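Local coordinates for ORC1-type DNA replication protein 2 (PDB 1W5T) that regulates DNA replication as a Cdc6/Orc-type AAA+ ATPase that binds DNA and holds ATP between its ATPase core and lid, at residues 23-28 / 227-232; 243-248 / 260-265; 67-72 / 141-146. All coordinates share one frame; numbering follows the deposited sequence.

Contact 1 of 3, residues 23-28 / 227-232. With ANP (phosphoaminophosphonic acid-adenylate ester), chain D.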
loop_
_atom_site.group_PDB
_atom_site.type_symbol
_atom_site.label_atom_id
_atom_site.label_comp_id
_atom_site.label_asym_id
_atom_site.label_seq_id
_atom_site.Cartn_x
_atom_site.Cartn_y
_atom_site.Cartn_z
ATOM N N GLU A 23 -3.775 -17.696 8.843
ATOM C CA GLU A 23 -2.860 -17.160 9.863
ATOM C C GLU A 23 -1.825 -16.300 9.196
ATOM O O GLU A 23 -1.540 -16.515 8.030
ATOM C CB GLU A 23 -2.149 -18.303 10.606
ATOM C CG GLU A 23 -2.898 -18.729 11.881
ATOM C CD GLU A 23 -2.007 -19.414 12.915
ATOM O OE1 GLU A 23 -0.918 -19.897 12.495
ATOM O OE2 GLU A 23 -2.387 -19.473 14.133
ATOM N N LEU A 24 -1.241 -15.346 9.906
ATOM C CA LEU A 24 -0.068 -14.636 9.364
ATOM C C LEU A 24 1.228 -15.155 9.966
ATOM O O LEU A 24 1.313 -15.365 11.165
ATOM C CB LEU A 24 -0.138 -13.131 9.585
ATOM C CG LEU A 24 -1.115 -12.270 8.767
ATOM C CD1 LEU A 24 -0.892 -10.783 9.067
ATOM C CD2 LEU A 24 -1.060 -12.527 7.300
ATOM N N ARG A 25 2.257 -15.322 9.147
ATOM C CA ARG A 25 3.550 -15.794 9.658
ATOM C C ARG A 25 4.658 -14.736 9.593
ATOM O O ARG A 25 5.780 -14.925 10.086
ATOM C CB ARG A 25 3.984 -17.059 8.901
ATOM C CG ARG A 25 3.072 -18.249 9.113
ATOM C CD ARG A 25 3.755 -19.556 8.886
ATOM N NE ARG A 25 2.787 -20.653 8.757
ATOM C CZ ARG A 25 2.934 -21.696 7.944
ATOM N NH1 ARG A 25 4.011 -21.792 7.168
ATOM N NH2 ARG A 25 2.001 -22.642 7.923
ATOM N N VAL A 26 4.334 -13.651 8.928
ATOM C CA VAL A 26 5.133 -12.470 8.851
ATOM C C VAL A 26 4.102 -11.384 9.093
ATOM O O VAL A 26 2.980 -11.496 8.622
ATOM C CB VAL A 26 5.756 -12.293 7.442
ATOM C CG1 VAL A 26 6.655 -11.039 7.417
ATOM C CG2 VAL A 26 6.547 -13.556 7.007
ATOM N N ARG A 27 4.480 -10.352 9.844
ATOM C CA ARG A 27 3.580 -9.262 10.288
ATOM C C ARG A 27 2.531 -9.717 11.358
ATOM O O ARG A 27 1.521 -9.023 11.636
ATOM C CB ARG A 27 2.968 -8.512 9.080
ATOM C CG ARG A 27 3.994 -8.044 8.004
ATOM C CD ARG A 27 5.151 -7.105 8.532
ATOM N NE ARG A 27 6.091 -6.716 7.469
ATOM C CZ ARG A 27 7.415 -6.925 7.491
ATOM N NH1 ARG A 27 8.021 -7.521 8.526
ATOM N NH2 ARG A 27 8.147 -6.540 6.456
ATOM N N ARG A 28 2.776 -10.880 11.959
ATOM C CA ARG A 28 1.856 -11.410 12.933
ATOM C C ARG A 28 1.780 -10.470 14.143
ATOM O O ARG A 28 0.676 -10.123 14.594
ATOM C CB ARG A 28 2.240 -12.839 13.332
ATOM C CG ARG A 28 1.326 -13.442 14.338
ATOM C CD ARG A 28 2.007 -14.391 15.283
ATOM N NE ARG A 28 2.401 -15.610 14.607
ATOM C CZ ARG A 28 3.625 -15.990 14.201
ATOM N NH1 ARG A 28 3.708 -17.151 13.573
ATOM N NH2 ARG A 28 4.745 -15.283 14.397
ATOM N N ARG A 227 2.086 -20.233 1.205
ATOM C CA ARG A 227 1.290 -20.464 -0.013
ATOM C C ARG A 227 1.474 -21.907 -0.589
ATOM O O ARG A 227 0.505 -22.588 -0.952
ATOM C CB ARG A 227 1.556 -19.405 -1.094
ATOM C CG ARG A 227 0.953 -18.020 -0.885
ATOM C CD ARG A 227 -0.337 -17.905 -0.019
ATOM N NE ARG A 227 -0.378 -16.573 0.531
ATOM C CZ ARG A 227 -1.128 -15.586 0.072
ATOM N NH1 ARG A 227 -1.990 -15.795 -0.942
ATOM N NH2 ARG A 227 -1.039 -14.373 0.654
ATOM N N ALA A 228 2.701 -22.384 -0.672
ATOM C CA ALA A 228 2.904 -23.762 -1.132
ATOM C C ALA A 228 2.091 -24.780 -0.283
ATOM O O ALA A 228 1.223 -25.499 -0.811
ATOM C CB ALA A 228 4.352 -24.116 -1.147
ATOM N N GLU A 229 2.308 -24.756 1.032
ATOM C CA GLU A 229 1.606 -25.628 1.987
ATOM C C GLU A 229 0.105 -25.673 1.873
ATOM O O GLU A 229 -0.466 -26.757 1.897
ATOM C CB GLU A 229 1.986 -25.293 3.427
ATOM C CG GLU A 229 3.389 -25.696 3.839
ATOM C CD GLU A 229 3.716 -25.220 5.229
ATOM O OE1 GLU A 229 4.863 -25.375 5.676
ATOM O OE2 GLU A 229 2.832 -24.685 5.909
ATOM N N LEU A 230 -0.539 -24.508 1.750
ATOM C CA LEU A 230 -1.985 -24.408 1.594
ATOM C C LEU A 230 -2.448 -24.643 0.163
ATOM O O LEU A 230 -3.601 -25.003 -0.074
ATOM C CB LEU A 230 -2.427 -23.003 2.004
ATOM C CG LEU A 230 -1.995 -22.520 3.400
ATOM C CD1 LEU A 230 -2.252 -20.998 3.578
ATOM C CD2 LEU A 230 -2.646 -23.340 4.545
ATOM N N GLY A 231 -1.586 -24.376 -0.808
ATOM C CA GLY A 231 -2.075 -24.201 -2.159
ATOM C C GLY A 231 -1.547 -25.224 -3.134
ATOM O O GLY A 231 -2.198 -25.536 -4.118
ATOM N N LEU A 232 -0.355 -25.739 -2.853
ATOM C CA LEU A 232 0.283 -26.709 -3.727
ATOM C C LEU A 232 0.195 -28.110 -3.115
ATOM O O LEU A 232 0.126 -28.271 -1.894
ATOM C CB LEU A 232 1.752 -26.304 -3.967
ATOM C CG LEU A 232 2.024 -24.942 -4.605
ATOM C CD1 LEU A 232 3.465 -24.839 -5.099
ATOM C CD2 LEU A 232 1.018 -24.617 -5.741
HETATM P PG ANP D . -0.495 -2.338 -3.289
HETATM O O1G ANP D . -0.704 -2.672 -4.827
HETATM O O2G ANP D . -1.872 -1.788 -2.716
HETATM O O3G ANP D . 0.681 -1.303 -3.029
HETATM P PB ANP D . -0.440 -4.034 -0.831
HETATM O O1B ANP D . -1.864 -3.598 -0.301
HETATM O O2B ANP D . 0.650 -3.248 -0.041
HETATM N N3B ANP D . -0.240 -3.853 -2.519
HETATM P PA ANP D . -1.267 -6.762 -0.447
HETATM O O1A ANP D . -1.881 -6.843 1.029
HETATM O O2A ANP D . -2.450 -6.608 -1.490
HETATM O O3A ANP D . -0.141 -5.611 -0.570
HETATM O "O5'" ANP D . -0.347 -8.060 -0.714
HETATM C "C5'" ANP D . 0.255 -8.536 -1.929
HETATM C "C4'" ANP D . 0.127 -10.062 -1.896
HETATM O "O4'" ANP D . 0.991 -10.619 -0.897
HETATM C "C3'" ANP D . -1.267 -10.533 -1.485
HETATM O "O3'" ANP D . -1.531 -11.735 -2.153
HETATM C "C2'" ANP D . -1.161 -10.824 0.006
HETATM O "O2'" ANP D . -2.112 -11.745 0.541
HETATM C "C1'" ANP D . 0.265 -11.347 0.098
HETATM N N9 ANP D . 0.864 -10.968 1.372
HETATM C C8 ANP D . 1.385 -9.724 1.677
HETATM N N7 ANP D . 1.874 -9.677 2.941
HETATM C C5 ANP D . 1.723 -10.897 3.478
HETATM C C6 ANP D . 1.980 -11.645 4.751
HETATM N N6 ANP D . 2.577 -11.066 5.832
HETATM N N1 ANP D . 1.585 -12.943 4.854
HETATM C C2 ANP D . 0.996 -13.599 3.866
HETATM N N3 ANP D . 0.691 -13.035 2.670
HETATM C C4 ANP D . 1.054 -11.680 2.446
#

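Contact 2 of 3, residues 243-248 / 260-265. With ANP (phosphoaminophosphonic acid-adenylate ester), chain D.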
loop_
_atom_site.group_PDB
_atom_site.type_symbol
_atom_site.label_atom_id
_atom_site.label_comp_id
_atom_site.label_asym_id
_atom_site.label_seq_id
_atom_site.Cartn_x
_atom_site.Cartn_y
_atom_site.Cartn_z
ATOM N N GLU A 243 13.270 -20.507 -2.713
ATOM C CA GLU A 243 14.419 -19.655 -2.429
ATOM C C GLU A 243 14.809 -18.858 -3.639
ATOM O O GLU A 243 15.239 -17.714 -3.512
ATOM C CB GLU A 243 15.625 -20.482 -2.066
ATOM C CG GLU A 243 15.695 -20.852 -0.623
ATOM C CD GLU A 243 16.736 -21.928 -0.382
ATOM O OE1 GLU A 243 17.906 -21.731 -0.849
ATOM O OE2 GLU A 243 16.367 -22.947 0.281
ATOM N N LEU A 244 14.669 -19.498 -4.797
ATOM C CA LEU A 244 14.961 -18.908 -6.078
ATOM C C LEU A 244 14.147 -17.641 -6.327
ATOM O O LEU A 244 14.577 -16.776 -7.079
ATOM C CB LEU A 244 14.713 -19.940 -7.181
ATOM C CG LEU A 244 15.764 -21.067 -7.191
ATOM C CD1 LEU A 244 15.344 -22.213 -8.077
ATOM C CD2 LEU A 244 17.228 -20.579 -7.549
ATOM N N ILE A 245 12.968 -17.547 -5.720
ATOM C CA ILE A 245 12.095 -16.424 -5.939
ATOM C C ILE A 245 12.486 -15.369 -4.929
ATOM O O ILE A 245 12.855 -14.236 -5.296
ATOM C CB ILE A 245 10.624 -16.819 -5.812
ATOM C CG1 ILE A 245 10.248 -17.843 -6.903
ATOM C CG2 ILE A 245 9.743 -15.573 -6.002
ATOM C CD1 ILE A 245 8.905 -18.635 -6.711
ATOM N N SER A 246 12.471 -15.779 -3.656
ATOM C CA SER A 246 12.776 -14.886 -2.536
ATOM C C SER A 246 14.185 -14.277 -2.595
ATOM O O SER A 246 14.341 -13.112 -2.259
ATOM C CB SER A 246 12.477 -15.544 -1.172
ATOM O OG SER A 246 13.071 -16.813 -1.031
ATOM N N ASP A 247 15.176 -15.029 -3.079
ATOM C CA ASP A 247 16.542 -14.506 -3.246
ATOM C C ASP A 247 16.631 -13.369 -4.239
ATOM O O ASP A 247 17.461 -12.495 -4.096
ATOM C CB ASP A 247 17.528 -15.594 -3.689
ATOM C CG ASP A 247 18.197 -16.275 -2.524
ATOM O OD1 ASP A 247 17.620 -16.297 -1.412
ATOM O OD2 ASP A 247 19.308 -16.825 -2.626
ATOM N N VAL A 248 15.783 -13.392 -5.258
ATOM C CA VAL A 248 15.753 -12.315 -6.244
ATOM C C VAL A 248 14.873 -11.163 -5.778
ATOM O O VAL A 248 15.285 -10.012 -5.928
ATOM C CB VAL A 248 15.286 -12.809 -7.641
ATOM C CG1 VAL A 248 15.325 -11.687 -8.672
ATOM C CG2 VAL A 248 16.124 -13.958 -8.116
ATOM N N ARG A 260 3.323 -9.757 -3.537
ATOM C CA ARG A 260 2.486 -9.994 -4.722
ATOM C C ARG A 260 3.321 -10.586 -5.860
ATOM O O ARG A 260 2.951 -11.586 -6.439
ATOM C CB ARG A 260 1.782 -8.706 -5.192
ATOM C CG ARG A 260 1.274 -8.734 -6.642
ATOM C CD ARG A 260 -0.134 -8.143 -6.838
ATOM N NE ARG A 260 -0.281 -6.877 -6.094
ATOM C CZ ARG A 260 -1.299 -6.573 -5.263
ATOM N NH1 ARG A 260 -1.292 -5.392 -4.657
ATOM N NH2 ARG A 260 -2.328 -7.420 -5.050
ATOM N N ARG A 261 4.447 -9.955 -6.159
ATOM C CA ARG A 261 5.296 -10.399 -7.253
ATOM C C ARG A 261 5.848 -11.790 -6.988
ATOM O O ARG A 261 5.963 -12.575 -7.905
ATOM C CB ARG A 261 6.448 -9.449 -7.455
ATOM C CG ARG A 261 6.636 -9.019 -8.868
ATOM C CD ARG A 261 7.653 -7.861 -9.066
ATOM N NE ARG A 261 7.860 -7.720 -10.489
ATOM C CZ ARG A 261 8.996 -7.789 -11.193
ATOM N NH1 ARG A 261 8.872 -7.683 -12.505
ATOM N NH2 ARG A 261 10.207 -7.917 -10.654
ATOM N N ALA A 262 6.219 -12.078 -5.739
ATOM C CA ALA A 262 6.780 -13.373 -5.393
ATOM C C ALA A 262 5.759 -14.505 -5.582
ATOM O O ALA A 262 6.077 -15.525 -6.217
ATOM C CB ALA A 262 7.331 -13.375 -3.994
ATOM N N ILE A 263 4.545 -14.272 -5.070
ATOM C CA ILE A 263 3.458 -15.216 -5.159
ATOM C C ILE A 263 3.026 -15.495 -6.603
ATOM O O ILE A 263 2.722 -16.653 -6.944
ATOM C CB ILE A 263 2.265 -14.738 -4.291
ATOM C CG1 ILE A 263 2.601 -14.932 -2.826
ATOM C CG2 ILE A 263 1.002 -15.522 -4.593
ATOM C CD1 ILE A 263 1.701 -14.136 -1.938
ATOM N N VAL A 264 2.997 -14.463 -7.428
ATOM C CA VAL A 264 2.601 -14.580 -8.830
ATOM C C VAL A 264 3.671 -15.410 -9.585
ATOM O O VAL A 264 3.338 -16.298 -10.385
ATOM C CB VAL A 264 2.396 -13.174 -9.484
ATOM C CG1 VAL A 264 2.170 -13.283 -10.946
ATOM C CG2 VAL A 264 1.188 -12.474 -8.874
ATOM N N ALA A 265 4.939 -15.146 -9.317
ATOM C CA ALA A 265 6.016 -16.010 -9.809
ATOM C C ALA A 265 5.822 -17.489 -9.500
ATOM O O ALA A 265 6.027 -18.331 -10.363
ATOM C CB ALA A 265 7.376 -15.543 -9.282
HETATM P PG ANP D . -0.495 -2.338 -3.289
HETATM O O1G ANP D . -0.704 -2.672 -4.827
HETATM O O2G ANP D . -1.872 -1.788 -2.716
HETATM O O3G ANP D . 0.681 -1.303 -3.029
HETATM P PB ANP D . -0.440 -4.034 -0.831
HETATM O O1B ANP D . -1.864 -3.598 -0.301
HETATM O O2B ANP D . 0.650 -3.248 -0.041
HETATM N N3B ANP D . -0.240 -3.853 -2.519
HETATM P PA ANP D . -1.267 -6.762 -0.447
HETATM O O1A ANP D . -1.881 -6.843 1.029
HETATM O O2A ANP D . -2.450 -6.608 -1.490
HETATM O O3A ANP D . -0.141 -5.611 -0.570
HETATM O "O5'" ANP D . -0.347 -8.060 -0.714
HETATM C "C5'" ANP D . 0.255 -8.536 -1.929
HETATM C "C4'" ANP D . 0.127 -10.062 -1.896
HETATM O "O4'" ANP D . 0.991 -10.619 -0.897
HETATM C "C3'" ANP D . -1.267 -10.533 -1.485
HETATM O "O3'" ANP D . -1.531 -11.735 -2.153
HETATM C "C2'" ANP D . -1.161 -10.824 0.006
HETATM O "O2'" ANP D . -2.112 -11.745 0.541
HETATM C "C1'" ANP D . 0.265 -11.347 0.098
HETATM N N9 ANP D . 0.864 -10.968 1.372
HETATM C C8 ANP D . 1.385 -9.724 1.677
HETATM N N7 ANP D . 1.874 -9.677 2.941
HETATM C C5 ANP D . 1.723 -10.897 3.478
HETATM C C6 ANP D . 1.980 -11.645 4.751
HETATM N N6 ANP D . 2.577 -11.066 5.832
HETATM N N1 ANP D . 1.585 -12.943 4.854
HETATM C C2 ANP D . 0.996 -13.599 3.866
HETATM N N3 ANP D . 0.691 -13.035 2.670
HETATM C C4 ANP D . 1.054 -11.680 2.446
#

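Contact 3 of 3, residues 67-72 / 141-146. With ANP (phosphoaminophosphonic acid-adenylate ester), chain D.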
loop_
_atom_site.group_PDB
_atom_site.type_symbol
_atom_site.label_atom_id
_atom_site.label_comp_id
_atom_site.label_asym_id
_atom_site.label_seq_id
_atom_site.Cartn_x
_atom_site.Cartn_y
_atom_site.Cartn_z
ATOM N N THR A 67 -3.815 -6.800 3.060
ATOM C CA THR A 67 -3.827 -8.070 3.790
ATOM C C THR A 67 -3.752 -7.901 5.301
ATOM O O THR A 67 -4.492 -8.527 6.006
ATOM C CB THR A 67 -2.657 -8.956 3.310
ATOM O OG1 THR A 67 -2.907 -9.325 1.960
ATOM C CG2 THR A 67 -2.630 -10.323 4.084
ATOM N N LEU A 68 -2.826 -7.091 5.786
ATOM C CA LEU A 68 -2.750 -6.814 7.223
ATOM C C LEU A 68 -4.054 -6.237 7.735
ATOM O O LEU A 68 -4.524 -6.619 8.800
ATOM C CB LEU A 68 -1.633 -5.811 7.539
ATOM C CG LEU A 68 -1.407 -5.514 9.040
ATOM C CD1 LEU A 68 -1.210 -6.809 9.868
ATOM C CD2 LEU A 68 -0.239 -4.506 9.246
ATOM N N ALA A 69 -4.634 -5.297 6.994
ATOM C CA ALA A 69 -5.815 -4.615 7.492
ATOM C C ALA A 69 -6.971 -5.615 7.571
ATOM O O ALA A 69 -7.678 -5.657 8.570
ATOM C CB ALA A 69 -6.171 -3.404 6.591
ATOM N N LYS A 70 -7.141 -6.443 6.534
ATOM C CA LYS A 70 -8.262 -7.362 6.543
ATOM C C LYS A 70 -8.034 -8.468 7.518
ATOM O O LYS A 70 -8.955 -8.860 8.209
ATOM C CB LYS A 70 -8.553 -7.959 5.190
ATOM C CG LYS A 70 -9.140 -7.029 4.217
ATOM C CD LYS A 70 -9.163 -7.717 2.864
ATOM C CE LYS A 70 -10.256 -7.131 1.996
ATOM N NZ LYS A 70 -9.980 -7.529 0.605
ATOM N N PHE A 71 -6.810 -8.963 7.611
ATOM C CA PHE A 71 -6.560 -10.009 8.579
ATOM C C PHE A 71 -6.852 -9.523 10.000
ATOM O O PHE A 71 -7.416 -10.267 10.777
ATOM C CB PHE A 71 -5.134 -10.556 8.455
ATOM C CG PHE A 71 -4.826 -11.659 9.427
ATOM C CD1 PHE A 71 -5.122 -12.974 9.112
ATOM C CD2 PHE A 71 -4.180 -11.384 10.653
ATOM C CE1 PHE A 71 -4.825 -14.011 10.020
ATOM C CE2 PHE A 71 -3.841 -12.416 11.549
ATOM C CZ PHE A 71 -4.201 -13.727 11.249
ATOM N N THR A 72 -6.453 -8.282 10.315
ATOM C CA THR A 72 -6.579 -7.716 11.657
ATOM C C THR A 72 -8.043 -7.628 12.111
ATOM O O THR A 72 -8.407 -7.992 13.251
ATOM C CB THR A 72 -5.974 -6.316 11.632
ATOM O OG1 THR A 72 -4.562 -6.447 11.541
ATOM C CG2 THR A 72 -6.197 -5.619 12.938
ATOM N N LEU A 141 -16.389 -2.412 12.446
ATOM C CA LEU A 141 -15.034 -1.979 12.203
ATOM C C LEU A 141 -14.867 -1.798 10.674
ATOM O O LEU A 141 -15.048 -2.734 9.880
ATOM C CB LEU A 141 -14.065 -2.958 12.834
ATOM C CG LEU A 141 -12.557 -2.771 12.807
ATOM C CD1 LEU A 141 -12.164 -1.306 12.872
ATOM C CD2 LEU A 141 -11.965 -3.522 13.944
ATOM N N VAL A 142 -14.605 -0.543 10.296
ATOM C CA VAL A 142 -14.549 -0.136 8.913
ATOM C C VAL A 142 -13.094 0.002 8.413
ATOM O O VAL A 142 -12.317 0.780 8.968
ATOM C CB VAL A 142 -15.300 1.229 8.707
ATOM C CG1 VAL A 142 -15.351 1.595 7.193
ATOM C CG2 VAL A 142 -16.720 1.183 9.302
ATOM N N ILE A 143 -12.719 -0.754 7.392
ATOM C CA ILE A 143 -11.441 -0.488 6.706
ATOM C C ILE A 143 -11.697 0.491 5.554
ATOM O O ILE A 143 -12.501 0.189 4.672
ATOM C CB ILE A 143 -10.798 -1.778 6.101
ATOM C CG1 ILE A 143 -10.653 -2.893 7.155
ATOM C CG2 ILE A 143 -9.449 -1.437 5.383
ATOM C CD1 ILE A 143 -10.273 -4.255 6.593
ATOM N N LEU A 144 -11.009 1.640 5.561
ATOM C CA LEU A 144 -11.007 2.526 4.400
ATOM C C LEU A 144 -9.642 2.464 3.764
ATOM O O LEU A 144 -8.728 3.161 4.197
ATOM C CB LEU A 144 -11.336 3.988 4.741
ATOM C CG LEU A 144 -12.639 4.320 5.477
ATOM C CD1 LEU A 144 -12.675 5.762 5.977
ATOM C CD2 LEU A 144 -13.828 4.000 4.573
ATOM N N ASP A 145 -9.547 1.637 2.720
ATOM C CA ASP A 145 -8.365 1.442 1.882
ATOM C C ASP A 145 -8.137 2.545 0.850
ATOM O O ASP A 145 -9.072 3.219 0.416
ATOM C CB ASP A 145 -8.475 0.108 1.144
ATOM C CG ASP A 145 -7.143 -0.596 0.987
ATOM O OD1 ASP A 145 -6.052 0.028 1.137
ATOM O OD2 ASP A 145 -7.083 -1.806 0.710
ATOM N N GLU A 146 -6.878 2.700 0.442
ATOM C CA GLU A 146 -6.489 3.765 -0.472
ATOM C C GLU A 146 -7.022 5.078 0.074
ATOM O O GLU A 146 -7.582 5.875 -0.682
ATOM C CB GLU A 146 -7.024 3.543 -1.905
ATOM C CG GLU A 146 -6.632 2.235 -2.592
ATOM C CD GLU A 146 -5.155 2.141 -2.970
ATOM O OE1 GLU A 146 -4.716 1.076 -3.438
ATOM O OE2 GLU A 146 -4.414 3.113 -2.811
HETATM P PG ANP D . -0.495 -2.338 -3.289
HETATM O O1G ANP D . -0.704 -2.672 -4.827
HETATM O O2G ANP D . -1.872 -1.788 -2.716
HETATM O O3G ANP D . 0.681 -1.303 -3.029
HETATM P PB ANP D . -0.440 -4.034 -0.831
HETATM O O1B ANP D . -1.864 -3.598 -0.301
HETATM O O2B ANP D . 0.650 -3.248 -0.041
HETATM N N3B ANP D . -0.240 -3.853 -2.519
HETATM P PA ANP D . -1.267 -6.762 -0.447
HETATM O O1A ANP D . -1.881 -6.843 1.029
HETATM O O2A ANP D . -2.450 -6.608 -1.490
HETATM O O3A ANP D . -0.141 -5.611 -0.570
HETATM O "O5'" ANP D . -0.347 -8.060 -0.714
HETATM C "C5'" ANP D . 0.255 -8.536 -1.929
HETATM C "C4'" ANP D . 0.127 -10.062 -1.896
HETATM O "O4'" ANP D . 0.991 -10.619 -0.897
HETATM C "C3'" ANP D . -1.267 -10.533 -1.485
HETATM O "O3'" ANP D . -1.531 -11.735 -2.153
HETATM C "C2'" ANP D . -1.161 -10.824 0.006
HETATM O "O2'" ANP D . -2.112 -11.745 0.541
HETATM C "C1'" ANP D . 0.265 -11.347 0.098
HETATM N N9 ANP D . 0.864 -10.968 1.372
HETATM C C8 ANP D . 1.385 -9.724 1.677
HETATM N N7 ANP D . 1.874 -9.677 2.941
HETATM C C5 ANP D . 1.723 -10.897 3.478
HETATM C C6 ANP D . 1.980 -11.645 4.751
HETATM N N6 ANP D . 2.577 -11.066 5.832
HETATM N N1 ANP D . 1.585 -12.943 4.854
HETATM C C2 ANP D . 0.996 -13.599 3.866
HETATM N N3 ANP D . 0.691 -13.035 2.670
HETATM C C4 ANP D . 1.054 -11.680 2.446
#

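Contact 1 of 3, residues 23-28 / 227-232
With CG beside the backbone N and anti to the carbonyl carbon (chi1 -65°), Arg25 sends an extended chain out of its loop toward helix 217-231, where Glu229, likewise stretched beyond CG (chi2 175°), comes to meet it. The salt bridge is forked onto one oxygen. Arg25 NH2 makes a fairly straight bond of 3.0 Å to Glu229 OE2, and Arg25 NH1 adds a weak one of 3.4 Å to that same Glu229 OE2. The oxygen lies in the guanidinium plane and is met on its syn side, yet the two flat groups are turned 55° apart, so they do not pair as a coplanar bidentate couple.

The pair illustrates how long charged side chains can join a loop and a helix whose backbones stay well apart, beside a ligand that both also hold. The adenine amino group, ANP N6, donates to Val26 O at 2.9 Å, while Leu24 CD2 rests 3.6 Å from ANP N1. From the helix side Arg227, bent at chi2, shares a single nitrogen between base and sugar: Arg227 NH2 reaches ANP O2' at 2.8 Å and ANP N3 at 3.0 Å. A bond from Arg227 NH1 to Val14 O helps fix the rotation of this guanidinium. The loop thus recognises the amino edge of adenine and the lid its N3 side.

In the surrounding fold, Leu24 packs on Leu68 and Phe71 of helix 65-82, Arg25 touches Thr222 and Gln226 of helix 217-231, and Arg227 touches Ile263 of helix 259-275, which places the loop between the core and the lid.

Contact 2 of 3, residues 243-248 / 260-265
Ile245 lays its CG2 methyl against the backbone and methyl of Ala262, 3.7 Å from Ala262 O and 3.8 Å from Ala262 CB. The same methyl, anti to the backbone N of Ile245, also meets Ala265 CB at 4.0 Å, one helical turn further on. One branched side chain therefore fits against two small residues, an apolar seam that lets the helices come close: the CA atoms of Ile245 and Ala262 stand 6.2 Å apart.

Helix 259-275 also bears on the nucleotide. Arg260, its CG anti to the backbone N (chi1 161°) and its chain bent twice further out, folds back so that ANP C5' sits over the centre of one guanidinium face. Arg260 NH1 gives a weak bond of 2.8 Å to ANP O1G, consistent with a sensor 2 arginine of AAA+ proteins. A leucine in its place would probably leave the gamma phosphate without this positive partner from the lid. Ile263 CD1 lies 3.7 Å from ANP O4', against the ribose.

Around the seam, Ile245 also packs on Leu224 of helix 217-231 and on Val286 and Val290 of helix 283-292, within the helical lid.

Contact 3 of 3, residues 67-72 / 141-146
The Walker A helix of the P-loop ATPase core packs here on the strand that ends in the Asp-Glu pair of a Walker B motif. Ile143 does the touching from the strand. Its CD1 reaches the helix backbone, 3.6 Å from Ala69 O, and meets Lys70 CG at 3.8 Å, the two side chains crossing at about a right angle. Its other branch, CG2, lies 4.0 Å from Ala69 CB; the small alanine permits this close approach of helix and sheet.

Near its N-terminal end the same helix grips the nucleotide. OG1 of Thr67 stands beside its own backbone N (chi1 -67°), and the two converge on one alpha-phosphate oxygen: Thr67 N to ANP O1A is 2.8 Å, and Thr67 OG1 to ANP O1A is also 2.8 Å. The hydroxyl in turn receives a weak bond from ANP O2'. Further along, Thr72 turns its hydroxyl back on the helix, Thr72 OG1 donating to Leu68 O at 2.7 Å, while Thr72 N reaches that carbonyl oxygen from the opposite face of its plane.

At the strand end, Asp145 OD1 accepts Glu146 N at 2.9 Å on its anti side, a bond that helps hold the carboxylate. Asp145 OD2 is bonded to Thr66 OG1 and Tyr91 OH, so the aspartate ties the Walker A threonine to strand 87-93. Lys70 makes a cation-pi contact with Tyr91.

An apolar helix-strand interface behind, with Walker A and Walker B side chains linked in front at the phosphates, is the arrangement typical of AAA+ and other P-loop NTPases.

In the fold
All three contacts touch one nucleotide. Contact 3 lies in the parallel-sheet ATPase core and contact 2 in the helical lid, their centres about 24 Å apart and their nearest atoms about 7 Å. Contact 1 joins the two regions: its centre is about 14 Å from that of contact 2 and about 18 Å from that of contact 3, and it touches both. In sequence, loop 23-28 comes first, both halves of contact 3 follow, then 227-232 closes contact 1, and contact 2 comes last. Because they share it, changes at its phosphates or base could be felt by core and lid together, consistent with nucleotide-dependent conformational change.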